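Local coordinates for protein scyllo-inosose 3-dehydrogenase (Thermotoga maritima, PDB 3IP1) that catalyses the NAD(+)-dependent oxidation of scyllo-inosose to 3-dehydro-scyllo-inosose, probably as a step in myo-inositol degradation, at residues I242-S247 against I263-E268; N269-V274 against E301-R306. One frame throughout, in Å; residues are numbered along the deposited sequence.

Contact 1: I242-S247 against I263-E268; sequences ILSEPS and IDPTKE
At one edge of the parallel Rossmann-type sheet, edge strand 261-263 beside 240-244 shows how side chains settle once two backbone bonds have fixed the register. I263 N donates to L243 O (2.8 Å), and E245 N reaches I263 O (2.9 Å) almost along its C=O axis, so I263 grips the chain before and after S244. S244 and I263 therefore send their side chains to the same face of the sheet, where S244 OG, anti to its backbone N (chi1 -178°), lies 4.1 Å from I263 CG2. I263 keeps CG1 beside its own backbone N (chi1 -62°), which carries CD1 obliquely across I242 to within 3.6 Å of I242 CG2. Beyond the strand ends two prolines take over: the rings of P246 and P265 cross at about a right angle, CG to CG at 3.9 Å, while P265 CD rests 3.5 Å from S244 OG. T266 brings CG2 against P246 CB. D264 OD1 accepts from T266 N, making an Asx turn, and takes a shorter bond, 2.8 Å, from T266 OG1. At E245, CB leaves the backbone away from the neighbouring segment; OE1 accepts from S247 N and OE2 from G222 N of the glycine-rich turn. With both carboxylate oxygens so bound, E245 is held in a fixed orientation, consistent with the NAD(+)-binding role inferred by similarity.

Contact 2: N269-V274 against E301-R306; sequences NFVEAV and EEVIWR
Two helices of the Rossmann-type domain, 270-277 and 293-306, lie side by side here, their local axes 9.4 Å apart and inclined at 39°. V303 is the main apolar contact from helix 293-306: its CG1 meets V274 CG1 at 3.7 Å, and its CG2 lies over V271 CA and reaches the F270 ring at CE2. V271 crosses E302 at about a right angle, with CG1 3.6 Å from E302 OE2. Beside the valines, toward the exposed side, E272, E302 and R306 form a salt-bridge network. R306, bent at chi3 (56°), directs NH1 at E272 OE2 (2.9 Å, nearly straight) and also at E302 OE2 (3.0 Å), both oxygens lying in the guanidinium plane; a weak bond joins NH2 to E272 OE1. One NH1 thus serves two carboxylates, whose like charges it probably offsets. An alanine in place of E302 would remove the carboxylate beside V271 and would probably leave R306 less firmly positioned to reach E272. At the start of helix 270-277, N269 OD1 caps E272 N. Beneath the pair, F270 and V274 pack on strand 216-220 and V303 on strand 285-288, while I304 and W305 touch helix 328-333, I304 also meeting strand 285-288.

Followed from the N terminus, the chain leaves strand 240-244, runs through helix 248-257 and re-enters the sheet as strand 261-263, parallel to the first, so contact 1 closes a right-handed beta-alpha-beta crossover typical of Rossmann folds. The next residue after its second segment opens contact 2, whose loop passes through strand 285-288 before helix 293-306 closes it. The two loops stand in series, neither nested nor crossed. They nevertheless meet in space, with centres about 13 Å apart: S244 OG lies 3.5 Å from F270 CD1, and I263 CD1 packs on A273 and V274. Helix 270-277 therefore links the edge strand 261-263 and its neighbour 240-244 to helix 293-306 of contact 2.

Contact 1: I242-S247 against I263-E268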
ATOM      1  N   ILE A 242     -21.751  -5.492 -11.388  1.00 29.08           N
ATOM      2  CA  ILE A 242     -22.220  -6.348 -12.470  1.00 29.79           C
ATOM      3  C   ILE A 242     -21.863  -7.799 -12.171  1.00 30.38           C
ATOM      4  O   ILE A 242     -20.678  -8.133 -11.934  1.00 30.42           O
ATOM      5  CB  ILE A 242     -21.589  -5.923 -13.805  1.00 29.67           C
ATOM      6  CG1 ILE A 242     -21.945  -4.464 -14.102  1.00 29.40           C
ATOM      7  CG2 ILE A 242     -22.043  -6.844 -14.951  1.00 30.18           C
ATOM      8  CD1 ILE A 242     -21.017  -3.825 -15.118  1.00 28.76           C
ATOM      9  N   LEU A 243     -22.892  -8.648 -12.147  1.00 30.74           N
ATOM     10  CA  LEU A 243     -22.715 -10.080 -11.920  1.00 31.35           C
ATOM     11  C   LEU A 243     -23.105 -10.919 -13.145  1.00 32.09           C
ATOM     12  O   LEU A 243     -24.159 -10.706 -13.752  1.00 31.72           O
ATOM     13  CB  LEU A 243     -23.446 -10.544 -10.649  1.00 30.94           C
ATOM     14  CG  LEU A 243     -23.268 -12.044 -10.356  1.00 31.78           C
ATOM     15  CD1 LEU A 243     -22.752 -12.333  -8.940  1.00 31.59           C
ATOM     16  CD2 LEU A 243     -24.572 -12.765 -10.619  1.00 31.98           C
ATOM     17  N   SER A 244     -22.227 -11.851 -13.514  1.00 32.53           N
ATOM     18  CA  SER A 244     -22.488 -12.766 -14.619  1.00 33.12           C
ATOM     19  C   SER A 244     -22.737 -14.173 -14.069  1.00 33.37           C
ATOM     20  O   SER A 244     -21.869 -14.738 -13.396  1.00 33.05           O
ATOM     21  CB  SER A 244     -21.320 -12.771 -15.604  1.00 33.21           C
ATOM     22  OG  SER A 244     -21.602 -13.633 -16.702  1.00 33.32           O
ATOM     23  N   GLU A 245     -23.932 -14.708 -14.336  1.00 33.55           N
ATOM     24  CA  GLU A 245     -24.381 -16.004 -13.798  1.00 34.25           C
ATOM     25  C   GLU A 245     -25.539 -16.559 -14.644  1.00 34.38           C
ATOM     26  O   GLU A 245     -26.527 -15.847 -14.869  1.00 34.53           O
ATOM     27  CB  GLU A 245     -24.828 -15.845 -12.331  1.00 34.38           C
ATOM     28  CG  GLU A 245     -25.462 -17.071 -11.696  1.00 35.40           C
ATOM     29  CD  GLU A 245     -24.594 -18.330 -11.821  1.00 37.35           C
ATOM     30  OE1 GLU A 245     -25.116 -19.359 -12.298  1.00 37.24           O
ATOM     31  OE2 GLU A 245     -23.396 -18.291 -11.467  1.00 36.52           O
ATOM     32  N   PRO A 246     -25.410 -17.816 -15.132  1.00 34.46           N
ATOM     33  CA  PRO A 246     -26.467 -18.442 -15.955  1.00 34.04           C
ATOM     34  C   PRO A 246     -27.731 -18.808 -15.185  1.00 33.97           C
ATOM     35  O   PRO A 246     -28.808 -18.804 -15.768  1.00 34.20           O
ATOM     36  CB  PRO A 246     -25.801 -19.713 -16.492  1.00 33.84           C
ATOM     37  CG  PRO A 246     -24.342 -19.525 -16.288  1.00 34.68           C
ATOM     38  CD  PRO A 246     -24.176 -18.623 -15.117  1.00 34.06           C
ATOM     39  N   SER A 247     -27.596 -19.133 -13.901  1.00 33.86           N
ATOM     40  CA  SER A 247     -28.735 -19.420 -13.005  1.00 34.04           C
ATOM     41  C   SER A 247     -29.603 -18.192 -12.694  1.00 34.55           C
ATOM     42  O   SER A 247     -29.131 -17.218 -12.083  1.00 34.00           O
ATOM     43  CB  SER A 247     -28.227 -20.018 -11.684  1.00 33.22           C
ATOM     44  OG  SER A 247     -29.203 -19.895 -10.664  1.00 33.19           O
ATOM     45  N   ILE A 263     -25.977 -10.356 -15.827  1.00 34.02           N
ATOM     46  CA  ILE A 263     -25.747 -10.895 -17.150  1.00 34.45           C
ATOM     47  C   ILE A 263     -25.919 -12.424 -17.124  1.00 35.05           C
ATOM     48  O   ILE A 263     -25.290 -13.134 -16.324  1.00 34.57           O
ATOM     49  CB  ILE A 263     -24.307 -10.559 -17.650  1.00 34.46           C
ATOM     50  CG1 ILE A 263     -24.093  -9.043 -17.766  1.00 34.91           C
ATOM     51  CG2 ILE A 263     -24.010 -11.242 -18.991  1.00 34.32           C
ATOM     52  CD1 ILE A 263     -22.615  -8.632 -17.988  1.00 33.09           C
ATOM     53  N   ASP A 264     -26.773 -12.927 -18.006  1.00 35.72           N
ATOM     54  CA  ASP A 264     -26.821 -14.351 -18.306  1.00 36.46           C
ATOM     55  C   ASP A 264     -25.853 -14.585 -19.469  1.00 36.53           C
ATOM     56  O   ASP A 264     -26.203 -14.322 -20.600  1.00 37.23           O
ATOM     57  CB  ASP A 264     -28.261 -14.743 -18.673  1.00 36.89           C
ATOM     58  CG  ASP A 264     -28.410 -16.214 -19.044  1.00 38.19           C
ATOM     59  OD1 ASP A 264     -27.420 -16.976 -19.083  1.00 38.29           O
ATOM     60  OD2 ASP A 264     -29.557 -16.609 -19.311  1.00 41.61           O
ATOM     61  N   PRO A 265     -24.627 -15.076 -19.190  1.00 36.84           N
ATOM     62  CA  PRO A 265     -23.603 -15.232 -20.230  1.00 37.32           C
ATOM     63  C   PRO A 265     -23.985 -16.192 -21.360  1.00 38.57           C
ATOM     64  O   PRO A 265     -23.405 -16.107 -22.458  1.00 38.48           O
ATOM     65  CB  PRO A 265     -22.394 -15.800 -19.465  1.00 37.00           C
ATOM     66  CG  PRO A 265     -22.975 -16.473 -18.262  1.00 36.34           C
ATOM     67  CD  PRO A 265     -24.197 -15.653 -17.900  1.00 36.61           C
ATOM     68  N   THR A 266     -24.940 -17.092 -21.097  1.00 39.58           N
ATOM     69  CA  THR A 266     -25.355 -18.086 -22.089  1.00 40.62           C
ATOM     70  C   THR A 266     -26.317 -17.508 -23.133  1.00 41.46           C
ATOM     71  O   THR A 266     -26.486 -18.094 -24.203  1.00 42.23           O
ATOM     72  CB  THR A 266     -25.993 -19.349 -21.440  1.00 40.80           C
ATOM     73  OG1 THR A 266     -27.308 -19.035 -20.941  1.00 41.57           O
ATOM     74  CG2 THR A 266     -25.103 -19.912 -20.305  1.00 39.54           C
ATOM     75  N   LYS A 267     -26.931 -16.364 -22.833  1.00 41.51           N
ATOM     76  CA  LYS A 267     -27.907 -15.755 -23.732  1.00 41.82           C
ATOM     77  C   LYS A 267     -27.571 -14.307 -24.062  1.00 41.74           C
ATOM     78  O   LYS A 267     -28.276 -13.660 -24.838  1.00 41.46           O
ATOM     79  CB  LYS A 267     -29.304 -15.818 -23.124  1.00 42.25           C
ATOM     80  CG  LYS A 267     -29.847 -17.229 -22.987  1.00 44.45           C
ATOM     81  CD  LYS A 267     -31.248 -17.222 -22.414  1.00 47.70           C
ATOM     82  CE  LYS A 267     -31.863 -18.602 -22.573  1.00 49.10           C
ATOM     83  NZ  LYS A 267     -32.927 -18.809 -21.561  1.00 52.08           N
ATOM     84  N   GLU A 268     -26.495 -13.803 -23.463  1.00 41.03           N
ATOM     85  CA  GLU A 268     -26.069 -12.438 -23.703  1.00 40.10           C
ATOM     86  C   GLU A 268     -24.585 -12.431 -24.005  1.00 39.11           C
ATOM     87  O   GLU A 268     -23.864 -13.357 -23.650  1.00 39.52           O
ATOM     88  CB  GLU A 268     -26.343 -11.568 -22.482  1.00 40.57           C
ATOM     89  CG  GLU A 268     -27.797 -11.378 -22.116  1.00 40.74           C
ATOM     90  CD  GLU A 268     -27.938 -10.601 -20.828  1.00 43.94           C
ATOM     91  OE1 GLU A 268     -28.511 -11.137 -19.844  1.00 42.57           O
ATOM     92  OE2 GLU A 268     -27.436  -9.452 -20.789  1.00 46.43           O
TER

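Contact 2: N269-V274 against E301-R306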
ATOM      1  N   ASN A 269     -24.131 -11.389 -24.679  1.00 37.70           N
ATOM      2  CA  ASN A 269     -22.710 -11.206 -24.921  1.00 36.70           C
ATOM      3  C   ASN A 269     -22.063 -10.539 -23.682  1.00 35.68           C
ATOM      4  O   ASN A 269     -22.246  -9.350 -23.448  1.00 34.95           O
ATOM      5  CB  ASN A 269     -22.526 -10.358 -26.184  1.00 36.57           C
ATOM      6  CG  ASN A 269     -21.081 -10.261 -26.625  1.00 37.85           C
ATOM      7  OD1 ASN A 269     -20.181  -9.985 -25.830  1.00 36.74           O
ATOM      8  ND2 ASN A 269     -20.854 -10.448 -27.917  1.00 39.76           N
ATOM      9  N   PHE A 270     -21.326 -11.318 -22.894  1.00 34.63           N
ATOM     10  CA  PHE A 270     -20.676 -10.807 -21.670  1.00 33.99           C
ATOM     11  C   PHE A 270     -19.824  -9.550 -21.910  1.00 32.90           C
ATOM     12  O   PHE A 270     -20.025  -8.539 -21.255  1.00 32.43           O
ATOM     13  CB  PHE A 270     -19.837 -11.901 -20.999  1.00 33.54           C
ATOM     14  CG  PHE A 270     -19.018 -11.423 -19.821  1.00 32.77           C
ATOM     15  CD1 PHE A 270     -19.557 -11.409 -18.535  1.00 32.91           C
ATOM     16  CD2 PHE A 270     -17.703 -11.031 -19.994  1.00 32.35           C
ATOM     17  CE1 PHE A 270     -18.786 -10.982 -17.431  1.00 32.56           C
ATOM     18  CE2 PHE A 270     -16.930 -10.604 -18.914  1.00 32.24           C
ATOM     19  CZ  PHE A 270     -17.473 -10.576 -17.633  1.00 33.04           C
ATOM     20  N   VAL A 271     -18.891  -9.631 -22.850  1.00 32.35           N
ATOM     21  CA  VAL A 271     -17.975  -8.526 -23.138  1.00 32.06           C
ATOM     22  C   VAL A 271     -18.690  -7.214 -23.477  1.00 31.91           C
ATOM     23  O   VAL A 271     -18.434  -6.186 -22.849  1.00 31.75           O
ATOM     24  CB  VAL A 271     -16.962  -8.899 -24.240  1.00 32.10           C
ATOM     25  CG1 VAL A 271     -16.189  -7.651 -24.716  1.00 32.08           C
ATOM     26  CG2 VAL A 271     -15.990  -9.976 -23.736  1.00 32.05           C
ATOM     27  N   GLU A 272     -19.603  -7.249 -24.443  1.00 32.05           N
ATOM     28  CA  GLU A 272     -20.303  -6.029 -24.883  1.00 32.43           C
ATOM     29  C   GLU A 272     -21.195  -5.470 -23.788  1.00 32.19           C
ATOM     30  O   GLU A 272     -21.333  -4.244 -23.654  1.00 32.24           O
ATOM     31  CB  GLU A 272     -21.155  -6.278 -26.138  1.00 32.97           C
ATOM     32  CG  GLU A 272     -20.410  -6.901 -27.313  1.00 35.01           C
ATOM     33  CD  GLU A 272     -19.284  -6.040 -27.852  1.00 38.02           C
ATOM     34  OE1 GLU A 272     -19.355  -4.793 -27.761  1.00 39.76           O
ATOM     35  OE2 GLU A 272     -18.322  -6.616 -28.393  1.00 41.24           O
ATOM     36  N   ALA A 273     -21.809  -6.369 -23.018  1.00 31.58           N
ATOM     37  CA  ALA A 273     -22.716  -5.968 -21.953  1.00 31.61           C
ATOM     38  C   ALA A 273     -21.943  -5.252 -20.851  1.00 31.42           C
ATOM     39  O   ALA A 273     -22.365  -4.187 -20.398  1.00 30.83           O
ATOM     40  CB  ALA A 273     -23.481  -7.181 -21.381  1.00 31.36           C
ATOM     41  N   VAL A 274     -20.810  -5.830 -20.445  1.00 30.98           N
ATOM     42  CA  VAL A 274     -19.948  -5.179 -19.446  1.00 31.35           C
ATOM     43  C   VAL A 274     -19.465  -3.809 -19.948  1.00 31.40           C
ATOM     44  O   VAL A 274     -19.548  -2.823 -19.217  1.00 31.24           O
ATOM     45  CB  VAL A 274     -18.740  -6.071 -19.038  1.00 31.57           C
ATOM     46  CG1 VAL A 274     -17.659  -5.242 -18.288  1.00 31.33           C
ATOM     47  CG2 VAL A 274     -19.202  -7.254 -18.179  1.00 30.35           C
ATOM     48  N   GLU A 301     -10.196 -10.902 -20.217  1.00 30.09           N
ATOM     49  CA  GLU A 301      -9.087 -10.255 -20.905  1.00 30.17           C
ATOM     50  C   GLU A 301      -9.557  -9.306 -22.010  1.00 30.17           C
ATOM     51  O   GLU A 301      -8.926  -8.280 -22.256  1.00 30.51           O
ATOM     52  CB  GLU A 301      -8.128 -11.303 -21.467  1.00 30.13           C
ATOM     53  CG  GLU A 301      -7.247 -11.956 -20.405  1.00 29.22           C
ATOM     54  CD  GLU A 301      -6.104 -12.714 -21.035  1.00 29.88           C
ATOM     55  OE1 GLU A 301      -6.210 -12.934 -22.250  1.00 30.50           O
ATOM     56  OE2 GLU A 301      -5.118 -13.095 -20.346  1.00 28.97           O
ATOM     57  N   GLU A 302     -10.676  -9.625 -22.656  1.00 30.12           N
ATOM     58  CA  GLU A 302     -11.148  -8.764 -23.720  1.00 30.40           C
ATOM     59  C   GLU A 302     -11.720  -7.464 -23.157  1.00 30.01           C
ATOM     60  O   GLU A 302     -11.495  -6.385 -23.727  1.00 30.48           O
ATOM     61  CB  GLU A 302     -12.160  -9.461 -24.645  1.00 30.63           C
ATOM     62  CG  GLU A 302     -12.335  -8.668 -25.952  1.00 33.99           C
ATOM     63  CD  GLU A 302     -13.526  -9.096 -26.806  1.00 39.15           C
ATOM     64  OE1 GLU A 302     -13.912 -10.283 -26.761  1.00 42.33           O
ATOM     65  OE2 GLU A 302     -14.068  -8.236 -27.539  1.00 39.88           O
ATOM     66  N   VAL A 303     -12.469  -7.563 -22.058  1.00 29.31           N
ATOM     67  CA  VAL A 303     -12.937  -6.372 -21.367  1.00 28.79           C
ATOM     68  C   VAL A 303     -11.756  -5.513 -20.874  1.00 28.77           C
ATOM     69  O   VAL A 303     -11.725  -4.298 -21.107  1.00 29.53           O
ATOM     70  CB  VAL A 303     -13.863  -6.698 -20.185  1.00 29.23           C
ATOM     71  CG1 VAL A 303     -14.074  -5.442 -19.342  1.00 27.88           C
ATOM     72  CG2 VAL A 303     -15.217  -7.242 -20.687  1.00 26.97           C
ATOM     73  N   ILE A 304     -10.784  -6.138 -20.218  1.00 27.87           N
ATOM     74  CA  ILE A 304      -9.653  -5.401 -19.679  1.00 27.33           C
ATOM     75  C   ILE A 304      -8.969  -4.652 -20.829  1.00 27.72           C
ATOM     76  O   ILE A 304      -8.698  -3.457 -20.726  1.00 27.26           O
ATOM     77  CB  ILE A 304      -8.653  -6.320 -18.920  1.00 26.75           C
ATOM     78  CG1 ILE A 304      -9.266  -6.818 -17.591  1.00 26.38           C
ATOM     79  CG2 ILE A 304      -7.369  -5.566 -18.634  1.00 25.66           C
ATOM     80  CD1 ILE A 304      -8.404  -7.920 -16.841  1.00 24.18           C
ATOM     81  N   TRP A 305      -8.736  -5.368 -21.929  1.00 28.31           N
ATOM     82  CA  TRP A 305      -8.074  -4.825 -23.105  1.00 29.71           C
ATOM     83  C   TRP A 305      -8.827  -3.627 -23.681  1.00 29.78           C
ATOM     84  O   TRP A 305      -8.250  -2.568 -23.866  1.00 30.19           O
ATOM     85  CB  TRP A 305      -7.923  -5.899 -24.180  1.00 30.21           C
ATOM     86  CG  TRP A 305      -7.159  -5.424 -25.383  1.00 32.58           C
ATOM     87  CD1 TRP A 305      -7.679  -5.043 -26.593  1.00 34.54           C
ATOM     88  CD2 TRP A 305      -5.736  -5.269 -25.489  1.00 34.16           C
ATOM     89  NE1 TRP A 305      -6.662  -4.670 -27.450  1.00 35.97           N
ATOM     90  CE2 TRP A 305      -5.461  -4.804 -26.802  1.00 35.13           C
ATOM     91  CE3 TRP A 305      -4.667  -5.488 -24.608  1.00 33.47           C
ATOM     92  CZ2 TRP A 305      -4.160  -4.555 -27.255  1.00 35.29           C
ATOM     93  CZ3 TRP A 305      -3.377  -5.246 -25.054  1.00 35.40           C
ATOM     94  CH2 TRP A 305      -3.133  -4.774 -26.368  1.00 35.97           C
ATOM     95  N   ARG A 306     -10.119  -3.795 -23.927  1.00 29.90           N
ATOM     96  CA  ARG A 306     -10.915  -2.776 -24.609  1.00 30.19           C
ATOM     97  C   ARG A 306     -11.362  -1.604 -23.722  1.00 30.87           C
ATOM     98  O   ARG A 306     -11.647  -0.518 -24.238  1.00 30.50           O
ATOM     99  CB  ARG A 306     -12.134  -3.429 -25.273  1.00 30.01           C
ATOM    100  CG  ARG A 306     -11.769  -4.316 -26.484  1.00 31.01           C
ATOM    101  CD  ARG A 306     -12.982  -5.052 -27.035  1.00 30.38           C
ATOM    102  NE  ARG A 306     -14.047  -4.105 -27.381  1.00 32.66           N
ATOM    103  CZ  ARG A 306     -15.274  -4.455 -27.762  1.00 33.02           C
ATOM    104  NH1 ARG A 306     -15.602  -5.733 -27.854  1.00 32.90           N
ATOM    105  NH2 ARG A 306     -16.174  -3.522 -28.042  1.00 32.76           N
TER